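Local coordinates for putative uncharacterized protein (Mycobacterium avium, PDB 2Z6V) that probably transfers a sulfuryl group from the donor PAPS to an acceptor, as other members of the sulfotransferase family do, its own substrate being unknown, at residues L112-T117 against Y276-S281; Y213-F218 against A308-R313; L282-R287 against D386-T391. All blocks are in the same frame, centred on the assembly; numbering follows the deposited sequence.

Interaction 1: L112-T117 against Y276-S281. With PLM (palmitic acid), chain C.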
loop_
_atom_site.group_PDB
_atom_site.type_symbol
_atom_site.label_atom_id
_atom_site.label_comp_id
_atom_site.label_asym_id
_atom_site.label_seq_id
_atom_site.Cartn_x
_atom_site.Cartn_y
_atom_site.Cartn_z
ATOM N N LEU A 112 3.771 9.179 1.340
ATOM C CA LEU A 112 4.833 8.196 1.163
ATOM C C LEU A 112 5.806 8.218 2.331
ATOM O O LEU A 112 5.692 9.051 3.226
ATOM C CB LEU A 112 5.582 8.488 -0.141
ATOM C CG LEU A 112 6.148 9.911 -0.282
ATOM C CD1 LEU A 112 7.484 10.020 0.450
ATOM C CD2 LEU A 112 6.332 10.249 -1.755
ATOM N N GLY A 113 6.768 7.305 2.313
ATOM C CA GLY A 113 7.749 7.244 3.383
ATOM C C GLY A 113 8.018 5.811 3.795
ATOM O O GLY A 113 7.894 4.895 2.983
ATOM N N MET A 114 8.392 5.606 5.051
ATOM C CA MET A 114 8.654 4.254 5.534
ATOM C C MET A 114 7.340 3.605 5.950
ATOM O O MET A 114 6.343 4.289 6.208
ATOM C CB MET A 114 9.546 4.264 6.775
ATOM C CG MET A 114 10.866 4.989 6.665
ATOM S SD MET A 114 11.755 4.916 8.251
ATOM C CE MET A 114 10.788 6.094 9.237
ATOM N N PRO A 115 7.313 2.264 5.992
ATOM C CA PRO A 115 6.067 1.617 6.414
ATOM C C PRO A 115 6.056 1.712 7.943
ATOM O O PRO A 115 7.100 1.951 8.559
ATOM C CB PRO A 115 6.235 0.185 5.912
ATOM C CG PRO A 115 7.721 -0.023 5.983
ATOM C CD PRO A 115 8.267 1.279 5.445
ATOM N N ARG A 116 4.891 1.558 8.557
ATOM C CA ARG A 116 4.797 1.614 10.015
ATOM C C ARG A 116 5.000 3.014 10.593
ATOM O O ARG A 116 5.495 3.155 11.710
ATOM C CB ARG A 116 5.824 0.663 10.654
ATOM C CG ARG A 116 5.920 -0.692 9.979
ATOM C CD ARG A 116 4.536 -1.266 9.758
ATOM N NE ARG A 116 3.787 -1.310 11.007
ATOM C CZ ARG A 116 2.487 -1.562 11.088
ATOM N NH1 ARG A 116 1.783 -1.790 9.988
ATOM N NH2 ARG A 116 1.898 -1.593 12.275
ATOM N N THR A 117 4.616 4.043 9.846
ATOM C CA THR A 117 4.759 5.412 10.325
ATOM C C THR A 117 3.507 5.919 11.033
ATOM O O THR A 117 3.477 7.063 11.488
ATOM C CB THR A 117 5.096 6.385 9.173
ATOM O OG1 THR A 117 4.288 6.071 8.035
ATOM C CG2 THR A 117 6.567 6.294 8.802
ATOM N N TYR A 276 13.922 3.644 13.983
ATOM C CA TYR A 276 14.283 2.417 14.688
ATOM C C TYR A 276 13.000 1.671 15.048
ATOM O O TYR A 276 12.908 0.450 14.890
ATOM C CB TYR A 276 15.075 2.752 15.956
ATOM C CG TYR A 276 16.274 3.643 15.707
ATOM C CD1 TYR A 276 17.265 3.272 14.802
ATOM C CD2 TYR A 276 16.417 4.861 16.377
ATOM C CE1 TYR A 276 18.369 4.085 14.568
ATOM C CE2 TYR A 276 17.522 5.685 16.150
ATOM C CZ TYR A 276 18.492 5.288 15.248
ATOM O OH TYR A 276 19.599 6.072 15.033
ATOM N N LYS A 277 12.007 2.421 15.518
ATOM C CA LYS A 277 10.723 1.856 15.895
ATOM C C LYS A 277 10.071 1.244 14.654
ATOM O O LYS A 277 9.696 0.070 14.640
ATOM C CB LYS A 277 9.830 2.959 16.459
ATOM C CG LYS A 277 8.868 2.528 17.557
ATOM C CD LYS A 277 7.824 1.544 17.078
ATOM C CE LYS A 277 6.829 1.224 18.191
ATOM N NZ LYS A 277 5.778 0.260 17.749
ATOM N N ALA A 278 9.954 2.046 13.603
ATOM C CA ALA A 278 9.341 1.595 12.368
ATOM C C ALA A 278 9.993 0.336 11.805
ATOM O O ALA A 278 9.315 -0.499 11.215
ATOM C CB ALA A 278 9.382 2.710 11.335
ATOM N N THR A 279 11.300 0.194 11.990
ATOM C CA THR A 279 12.017 -0.969 11.474
ATOM C C THR A 279 11.624 -2.258 12.184
ATOM O O THR A 279 11.389 -3.288 11.550
ATOM C CB THR A 279 13.539 -0.770 11.594
ATOM O OG1 THR A 279 13.946 0.293 10.721
ATOM C CG2 THR A 279 14.285 -2.045 11.218
ATOM N N GLY A 280 11.558 -2.196 13.508
ATOM C CA GLY A 280 11.189 -3.367 14.281
ATOM C C GLY A 280 9.730 -3.703 14.052
ATOM O O GLY A 280 9.332 -4.873 14.087
ATOM N N SER A 281 8.932 -2.664 13.821
ATOM C CA SER A 281 7.513 -2.834 13.571
ATOM C C SER A 281 7.335 -3.511 12.216
ATOM O O SER A 281 6.402 -4.295 12.029
ATOM C CB SER A 281 6.808 -1.475 13.583
ATOM O OG SER A 281 5.414 -1.621 13.380
HETATM C C1 PLM C . 7.390 -7.062 2.040
HETATM O O1 PLM C . 8.578 -7.440 1.940
HETATM O O2 PLM C . 6.421 -7.512 1.392
HETATM C C2 PLM C . 7.084 -5.951 3.048
HETATM C C3 PLM C . 8.044 -4.772 2.882
HETATM C C4 PLM C . 7.681 -3.590 3.783
HETATM C C5 PLM C . 6.285 -3.046 3.468
HETATM C C6 PLM C . 5.185 -3.883 4.124
HETATM C C7 PLM C . 3.820 -3.515 3.542
HETATM C C8 PLM C . 3.671 -4.067 2.124
HETATM C C9 PLM C . 2.959 -3.048 1.234
HETATM C CA PLM C . 1.652 -2.568 1.868
HETATM C CB PLM C . 1.198 -1.235 1.267
HETATM C CC PLM C . 2.312 -0.196 1.406
HETATM C CD PLM C . 3.372 -0.383 0.318
HETATM C CE PLM C . 4.714 0.248 0.699
HETATM C CF PLM C . 5.309 -0.473 1.910
HETATM C CG PLM C . 6.716 0.029 2.236
#
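R116 reaches across to S281 and A278 on helix 275-285. Its CB starts the contact, 4.2 Å from A278 CB and close to S281 OG as well. CG is next, 3.6 Å from the backbone O of A278. CD then runs alongside S281 OG at 3.7 Å. NE makes the one polar bond between the two segments, donating to S281 OG at 2.9 Å. The N-H...O angle is 155°, and the hydroxyl oxygen sits near the guanidinium edge, tilted a little out of its plane. Beyond NE, NH1 packs on L285, one turn further along the same helix. The chain bends at chi2 (-48°) and chi3 (-54°), which brings NE to the serine hydroxyl. S281 holds OG anti to its own backbone N, which turns it toward R116 NE.

M114 and A278, both buried, make an apolar contact, CE to CB at 4.2 Å. The backbone O of P115 also lies against that methyl. P115 meets the lipid too: its CB is 3.7 Å from CG, the methyl end of the palmitic acid. T117 OG1 donates to M114 O and bridges the turn within the loop.

The loop has the position and sequence expected of the 5'-phosphosulfate-binding loop of sulfotransferases, so this is probably part of the PAPS site. A sulfate ion lies about 4 Å from the R116 side chain, consistent with an anion pocket, though the ion probably comes from the crystallisation liquor. S281 OG is the acceptor from NE, so its own hydrogen points elsewhere. The bond uses NE, so the arginine could still meet an anion through its terminal nitrogens.

Interaction 2: Y213-F218 against A308-R313. With PLM (palmitic acid), chain C.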
loop_
_atom_site.group_PDB
_atom_site.type_symbol
_atom_site.label_atom_id
_atom_site.label_comp_id
_atom_site.label_asym_id
_atom_site.label_seq_id
_atom_site.Cartn_x
_atom_site.Cartn_y
_atom_site.Cartn_z
ATOM N N TYR A 213 12.572 -11.580 -4.956
ATOM C CA TYR A 213 11.560 -10.717 -5.552
ATOM C C TYR A 213 11.770 -9.254 -5.153
ATOM O O TYR A 213 11.681 -8.361 -5.999
ATOM C CB TYR A 213 10.147 -11.162 -5.156
ATOM C CG TYR A 213 9.072 -10.259 -5.710
ATOM C CD1 TYR A 213 8.650 -10.372 -7.037
ATOM C CD2 TYR A 213 8.540 -9.229 -4.936
ATOM C CE1 TYR A 213 7.729 -9.470 -7.583
ATOM C CE2 TYR A 213 7.622 -8.323 -5.468
ATOM C CZ TYR A 213 7.224 -8.445 -6.791
ATOM O OH TYR A 213 6.357 -7.516 -7.321
ATOM N N ALA A 214 12.051 -9.007 -3.875
ATOM C CA ALA A 214 12.266 -7.644 -3.396
ATOM C C ALA A 214 13.508 -6.971 -3.997
ATOM O O ALA A 214 13.513 -5.765 -4.232
ATOM C CB ALA A 214 12.358 -7.631 -1.870
ATOM N N ARG A 215 14.561 -7.742 -4.241
ATOM C CA ARG A 215 15.772 -7.163 -4.797
ATOM C C ARG A 215 15.553 -6.846 -6.261
ATOM O O ARG A 215 16.113 -5.882 -6.790
ATOM C CB ARG A 215 16.962 -8.113 -4.624
ATOM C CG ARG A 215 17.349 -8.360 -3.157
ATOM C CD ARG A 215 18.634 -9.178 -3.031
ATOM N NE ARG A 215 19.828 -8.348 -3.201
ATOM C CZ ARG A 215 20.431 -7.684 -2.215
ATOM N NH1 ARG A 215 19.961 -7.756 -0.972
ATOM N NH2 ARG A 215 21.498 -6.933 -2.476
ATOM N N TRP A 216 14.716 -7.647 -6.910
ATOM C CA TRP A 216 14.425 -7.439 -8.319
ATOM C C TRP A 216 13.621 -6.166 -8.459
ATOM O O TRP A 216 13.905 -5.317 -9.307
ATOM C CB TRP A 216 13.602 -8.594 -8.880
ATOM C CG TRP A 216 13.027 -8.299 -10.242
ATOM C CD1 TRP A 216 13.705 -8.263 -11.431
ATOM C CD2 TRP A 216 11.662 -7.968 -10.548
ATOM N NE1 TRP A 216 12.846 -7.932 -12.457
ATOM C CE2 TRP A 216 11.588 -7.746 -11.946
ATOM C CE3 TRP A 216 10.494 -7.841 -9.779
ATOM C CZ2 TRP A 216 10.389 -7.404 -12.593
ATOM C CZ3 TRP A 216 9.300 -7.503 -10.420
ATOM C CH2 TRP A 216 9.260 -7.288 -11.817
ATOM N N LEU A 217 12.618 -6.052 -7.599
ATOM C CA LEU A 217 11.716 -4.914 -7.595
ATOM C C LEU A 217 12.434 -3.588 -7.407
ATOM O O LEU A 217 12.228 -2.655 -8.174
ATOM C CB LEU A 217 10.666 -5.088 -6.495
ATOM C CG LEU A 217 9.531 -4.062 -6.495
ATOM C CD1 LEU A 217 8.688 -4.213 -7.761
ATOM C CD2 LEU A 217 8.685 -4.260 -5.253
ATOM N N PHE A 218 13.280 -3.517 -6.389
ATOM C CA PHE A 218 14.009 -2.298 -6.077
ATOM C C PHE A 218 15.174 -1.962 -7.009
ATOM O O PHE A 218 15.394 -0.795 -7.328
ATOM C CB PHE A 218 14.538 -2.374 -4.640
ATOM C CG PHE A 218 13.491 -2.152 -3.586
ATOM C CD1 PHE A 218 12.149 -2.394 -3.844
ATOM C CD2 PHE A 218 13.858 -1.721 -2.317
ATOM C CE1 PHE A 218 11.181 -2.208 -2.844
ATOM C CE2 PHE A 218 12.899 -1.532 -1.310
ATOM C CZ PHE A 218 11.559 -1.776 -1.576
ATOM N N ALA A 308 14.821 -6.179 6.583
ATOM C CA ALA A 308 14.047 -4.999 6.946
ATOM C C ALA A 308 14.953 -3.775 6.877
ATOM O O ALA A 308 14.542 -2.715 6.416
ATOM C CB ALA A 308 13.473 -5.151 8.353
ATOM N N MET A 309 16.191 -3.932 7.338
ATOM C CA MET A 309 17.160 -2.841 7.327
ATOM C C MET A 309 17.466 -2.411 5.898
ATOM O O MET A 309 17.523 -1.225 5.594
ATOM C CB MET A 309 18.451 -3.283 8.011
ATOM C CG MET A 309 19.561 -2.257 7.959
ATOM S SD MET A 309 21.119 -2.931 8.558
ATOM C CE MET A 309 20.813 -2.988 10.308
ATOM N N TRP A 310 17.667 -3.396 5.032
ATOM C CA TRP A 310 17.962 -3.165 3.625
ATOM C C TRP A 310 16.793 -2.431 2.961
ATOM O O TRP A 310 16.989 -1.473 2.211
ATOM C CB TRP A 310 18.204 -4.513 2.946
ATOM C CG TRP A 310 18.395 -4.460 1.464
ATOM C CD1 TRP A 310 19.571 -4.299 0.791
ATOM C CD2 TRP A 310 17.378 -4.613 0.465
ATOM N NE1 TRP A 310 19.352 -4.350 -0.568
ATOM C CE2 TRP A 310 18.013 -4.540 -0.794
ATOM C CE3 TRP A 310 15.991 -4.810 0.513
ATOM C CZ2 TRP A 310 17.310 -4.655 -1.997
ATOM C CZ3 TRP A 310 15.291 -4.927 -0.683
ATOM C CH2 TRP A 310 15.953 -4.849 -1.921
ATOM N N GLN A 311 15.576 -2.884 3.244
ATOM C CA GLN A 311 14.390 -2.268 2.674
ATOM C C GLN A 311 14.188 -0.842 3.175
ATOM O O GLN A 311 13.838 0.055 2.401
ATOM C CB GLN A 311 13.153 -3.107 2.990
ATOM C CG GLN A 311 12.955 -4.270 2.050
ATOM C CD GLN A 311 11.646 -4.989 2.301
ATOM O OE1 GLN A 311 10.652 -4.366 2.644
ATOM N NE2 GLN A 311 11.639 -6.297 2.114
ATOM N N MET A 312 14.398 -0.628 4.468
ATOM C CA MET A 312 14.240 0.703 5.027
ATOM C C MET A 312 15.213 1.692 4.395
ATOM O O MET A 312 14.853 2.843 4.159
ATOM C CB MET A 312 14.428 0.681 6.548
ATOM C CG MET A 312 13.255 0.057 7.287
ATOM S SD MET A 312 11.701 0.875 6.869
ATOM C CE MET A 312 11.133 1.451 8.464
ATOM N N ARG A 313 16.438 1.252 4.115
ATOM C CA ARG A 313 17.422 2.139 3.506
ATOM C C ARG A 313 16.863 2.768 2.223
ATOM O O ARG A 313 17.002 3.972 2.003
ATOM C CB ARG A 313 18.717 1.381 3.206
ATOM C CG ARG A 313 19.781 2.241 2.544
ATOM C CD ARG A 313 21.170 1.635 2.684
ATOM N NE ARG A 313 21.257 0.262 2.187
ATOM C CZ ARG A 313 21.042 -0.100 0.924
ATOM N NH1 ARG A 313 20.720 0.809 0.011
ATOM N NH2 ARG A 313 21.160 -1.375 0.565
HETATM C C1 PLM C . 7.390 -7.062 2.040
HETATM O O1 PLM C . 8.578 -7.440 1.940
HETATM O O2 PLM C . 6.421 -7.512 1.392
HETATM C C2 PLM C . 7.084 -5.951 3.048
HETATM C C3 PLM C . 8.044 -4.772 2.882
HETATM C C4 PLM C . 7.681 -3.590 3.783
HETATM C C5 PLM C . 6.285 -3.046 3.468
HETATM C C6 PLM C . 5.185 -3.883 4.124
HETATM C C7 PLM C . 3.820 -3.515 3.542
HETATM C C8 PLM C . 3.671 -4.067 2.124
HETATM C C9 PLM C . 2.959 -3.048 1.234
HETATM C CA PLM C . 1.652 -2.568 1.868
HETATM C CB PLM C . 1.198 -1.235 1.267
HETATM C CC PLM C . 2.312 -0.196 1.406
HETATM C CD PLM C . 3.372 -0.383 0.318
HETATM C CE PLM C . 4.714 0.248 0.699
HETATM C CF PLM C . 5.309 -0.473 1.910
HETATM C CG PLM C . 6.716 0.029 2.236
#
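The indole of W310 carries R215 over one face, with NH1 3.5 Å above the plane and offset toward the rim. At the edge, in the ring plane, the backbone O of A214 lies 3.5 Å from W310 CH2. The phenyl ring of F218 is nearly parallel to the six-membered ring, with planes 16° apart. It is slid so far, centroids 5.3 Å apart, that the two hardly overlap. The edge of F218 in turn faces the O of Q311. The guanidinium of R215 is turned 30° from the indole plane. NH1 and W310 NE1 are both donors, so no hydrogen bond joins them. W310 has CG anti to its backbone N (chi1 174°), and this sends the indole across to helix 212-219.

A214 CB completes the apolar patch, 4.2 Å from W310 CZ3. Q311 NE2 lies 3.3 Å from O1 of the palmitic acid, a hydrogen bond that is doubtful because the lipid is modelled too close to this side chain. Y314 meets both W310 and F218, and D211 forms a long, weak ion pair with R215.

The two short helix segments run almost parallel with axes 11.7 Å apart. Such a wide spacing is bridged by large side chains. This is aromatic packing between helices beside the bound lipid, which only Q311 touches. The place would fit an acceptor pocket of a sulfotransferase, but this is inferred.

Interaction 3: L282-R287 against D386-T391. With PLM (palmitic acid), chain C.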
loop_
_atom_site.group_PDB
_atom_site.type_symbol
_atom_site.label_atom_id
_atom_site.label_comp_id
_atom_site.label_asym_id
_atom_site.label_seq_id
_atom_site.Cartn_x
_atom_site.Cartn_y
_atom_site.Cartn_z
ATOM N N LEU A 282 8.233 -3.221 11.277
ATOM C CA LEU A 282 8.153 -3.833 9.949
ATOM C C LEU A 282 8.375 -5.332 10.064
ATOM O O LEU A 282 7.603 -6.117 9.522
ATOM C CB LEU A 282 9.191 -3.240 8.981
ATOM C CG LEU A 282 9.140 -3.877 7.582
ATOM C CD1 LEU A 282 7.738 -3.726 7.012
ATOM C CD2 LEU A 282 10.150 -3.231 6.654
ATOM N N CYS A 283 9.430 -5.717 10.776
ATOM C CA CYS A 283 9.764 -7.125 10.979
ATOM C C CYS A 283 8.617 -7.876 11.639
ATOM O O CYS A 283 8.361 -9.048 11.342
ATOM C CB CYS A 283 11.001 -7.259 11.869
ATOM S SG CYS A 283 12.530 -6.676 11.135
ATOM N N ASN A 284 7.938 -7.196 12.552
ATOM C CA ASN A 284 6.831 -7.799 13.258
ATOM C C ASN A 284 5.645 -7.955 12.313
ATOM O O ASN A 284 4.940 -8.969 12.343
ATOM C CB ASN A 284 6.462 -6.934 14.468
ATOM C CG ASN A 284 5.348 -7.539 15.297
ATOM O OD1 ASN A 284 5.425 -8.700 15.706
ATOM N ND2 ASN A 284 4.304 -6.750 15.554
ATOM N N LEU A 285 5.439 -6.954 11.462
ATOM C CA LEU A 285 4.333 -6.982 10.514
ATOM C C LEU A 285 4.400 -8.219 9.632
ATOM O O LEU A 285 3.370 -8.811 9.295
ATOM C CB LEU A 285 4.360 -5.730 9.625
ATOM C CG LEU A 285 3.187 -5.546 8.651
ATOM C CD1 LEU A 285 1.917 -5.323 9.449
ATOM C CD2 LEU A 285 3.436 -4.370 7.725
ATOM N N TRP A 286 5.621 -8.604 9.268
ATOM C CA TRP A 286 5.840 -9.751 8.393
ATOM C C TRP A 286 5.441 -11.102 8.969
ATOM O O TRP A 286 5.241 -12.066 8.228
ATOM C CB TRP A 286 7.306 -9.824 7.970
ATOM C CG TRP A 286 7.753 -8.741 7.057
ATOM C CD1 TRP A 286 6.971 -7.955 6.258
ATOM C CD2 TRP A 286 9.104 -8.363 6.789
ATOM N NE1 TRP A 286 7.755 -7.113 5.509
ATOM C CE2 TRP A 286 9.069 -7.343 5.815
ATOM C CE3 TRP A 286 10.347 -8.790 7.278
ATOM C CZ2 TRP A 286 10.225 -6.746 5.319
ATOM C CZ3 TRP A 286 11.500 -8.194 6.781
ATOM C CH2 TRP A 286 11.429 -7.184 5.812
ATOM N N ARG A 287 5.326 -11.181 10.286
ATOM C CA ARG A 287 4.973 -12.440 10.905
ATOM C C ARG A 287 3.630 -12.995 10.443
ATOM O O ARG A 287 3.506 -14.199 10.198
ATOM C CB ARG A 287 5.014 -12.295 12.422
ATOM C CG ARG A 287 6.433 -12.286 12.979
ATOM C CD ARG A 287 6.410 -12.083 14.476
ATOM N NE ARG A 287 7.746 -12.027 15.069
ATOM C CZ ARG A 287 8.573 -13.064 15.184
ATOM N NH1 ARG A 287 8.217 -14.266 14.744
ATOM N NH2 ARG A 287 9.759 -12.894 15.752
ATOM N N ASP A 386 16.062 -6.922 18.957
ATOM C CA ASP A 386 16.761 -8.140 19.364
ATOM C C ASP A 386 16.068 -9.326 18.737
ATOM O O ASP A 386 16.699 -10.225 18.184
ATOM C CB ASP A 386 16.696 -8.307 20.878
ATOM C CG ASP A 386 17.460 -7.248 21.608
ATOM O OD1 ASP A 386 16.950 -6.765 22.645
ATOM O OD2 ASP A 386 18.572 -6.909 21.147
ATOM N N GLU A 387 14.750 -9.312 18.853
ATOM C CA GLU A 387 13.910 -10.364 18.327
ATOM C C GLU A 387 14.210 -10.618 16.853
ATOM O O GLU A 387 13.887 -11.683 16.324
ATOM C CB GLU A 387 12.443 -9.969 18.534
ATOM C CG GLU A 387 11.422 -11.002 18.116
ATOM C CD GLU A 387 10.013 -10.575 18.464
ATOM O OE1 GLU A 387 9.060 -11.230 18.001
ATOM O OE2 GLU A 387 9.853 -9.585 19.207
ATOM N N TYR A 388 14.851 -9.649 16.198
ATOM C CA TYR A 388 15.178 -9.770 14.776
ATOM C C TYR A 388 16.658 -9.586 14.452
ATOM O O TYR A 388 17.030 -9.392 13.294
ATOM C CB TYR A 388 14.337 -8.771 13.984
ATOM C CG TYR A 388 12.865 -8.940 14.249
ATOM C CD1 TYR A 388 12.163 -10.017 13.712
ATOM C CD2 TYR A 388 12.187 -8.066 15.095
ATOM C CE1 TYR A 388 10.818 -10.226 14.012
ATOM C CE2 TYR A 388 10.847 -8.264 15.400
ATOM C CZ TYR A 388 10.167 -9.348 14.856
ATOM O OH TYR A 388 8.839 -9.552 15.158
ATOM N N GLY A 389 17.500 -9.645 15.479
ATOM C CA GLY A 389 18.930 -9.512 15.278
ATOM C C GLY A 389 19.431 -8.119 14.949
ATOM O O GLY A 389 20.403 -7.970 14.206
ATOM N N LEU A 390 18.788 -7.099 15.505
ATOM C CA LEU A 390 19.205 -5.729 15.241
ATOM C C LEU A 390 19.472 -4.935 16.514
ATOM O O LEU A 390 19.123 -5.350 17.619
ATOM C CB LEU A 390 18.143 -4.998 14.413
ATOM C CG LEU A 390 17.823 -5.519 13.015
ATOM C CD1 LEU A 390 16.635 -4.755 12.442
ATOM C CD2 LEU A 390 19.041 -5.370 12.126
ATOM N N THR A 391 20.098 -3.781 16.338
ATOM C CA THR A 391 20.418 -2.896 17.444
ATOM C C THR A 391 20.337 -1.490 16.885
ATOM O O THR A 391 20.508 -1.300 15.680
ATOM C CB THR A 391 21.850 -3.150 17.971
ATOM O OG1 THR A 391 22.796 -2.958 16.912
ATOM C CG2 THR A 391 21.977 -4.569 18.503
HETATM C C1 PLM C . 7.390 -7.062 2.040
HETATM O O1 PLM C . 8.578 -7.440 1.940
HETATM O O2 PLM C . 6.421 -7.512 1.392
HETATM C C2 PLM C . 7.084 -5.951 3.048
HETATM C C3 PLM C . 8.044 -4.772 2.882
HETATM C C4 PLM C . 7.681 -3.590 3.783
HETATM C C5 PLM C . 6.285 -3.046 3.468
HETATM C C6 PLM C . 5.185 -3.883 4.124
HETATM C C7 PLM C . 3.820 -3.515 3.542
HETATM C C8 PLM C . 3.671 -4.067 2.124
HETATM C C9 PLM C . 2.959 -3.048 1.234
HETATM C CA PLM C . 1.652 -2.568 1.868
HETATM C CB PLM C . 1.198 -1.235 1.267
HETATM C CC PLM C . 2.312 -0.196 1.406
HETATM C CD PLM C . 3.372 -0.383 0.318
HETATM C CE PLM C . 4.714 0.248 0.699
HETATM C CF PLM C . 5.309 -0.473 1.910
HETATM C CG PLM C . 6.716 0.029 2.236
#
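The ring of Y388 lies on C283, whose CB sits 3.3 Å from the ring centroid, almost straight above it. This is a CH-pi contact over the face. C283 SG stands off more obliquely, 4.3 Å from the same centroid, as a sulfur-aromatic neighbour. The opposite face of the ring takes CG of E387, offset toward the rim. The tyrosine is therefore sandwiched between the helix and the residue before it in its own loop.

Its hydroxyl takes one hydrogen bond across the contact. R287 NE donates to Y388 OH at 2.7 Å, with an N-H...O angle of 151°. OH lies at the guanidinium edge, slightly out of plane. The backbone of N284 also comes close, its CA 3.3 Å from Y388 OH. R287 NH2 continues to E387 OE1 at 2.9 Å. This is a salt bridge, though its hydrogen bond is weak and bent (118°). R287 is stretched from CG to NE (chi2 178°), and so spans from the helix side to both loop residues.

Further out, Q301 of helix 301-326 touches both R287 and Y388. C283 packs on A308 of that helix. The loop is folded by a bond from G389 N to D386 O, and T391 OG1 caps helix 392-405 through the N of A394. On the pocket side, L282 and L285 lie against the palmitic acid chain.

One arginine thus joins a neutral hydroxyl and a carboxylate. Its charge probably makes Y388 OH a somewhat better donor to any further acceptor. E387 is exposed and R287 partly so, so water probably weakens the salt bridge. The buried Y388, with its CH-pi contact to C283, has more of its surface buried across this contact than any other residue.

In the fold
Interactions 1 and 3 share helix 275-285, one on its earlier turns and one on its end. Interaction 2 brings in helix 301-326, which packs against that helix: M312 meets A278 and T279. Interactions 1 and 2 are buried. Interaction 3 is only partly so, and lies further from the centre of the chain. The chemistry follows place. Next to the central parallel beta-sheet, interaction 1 has a single arginine-to-serine bond beside a likely anion site. Between the helices, interaction 2 is ring packing with an arginine over the indole, and no hydrogen bond between the segments. Near the surface, interaction 3 adds a salt bridge. All three reach the palmitic acid.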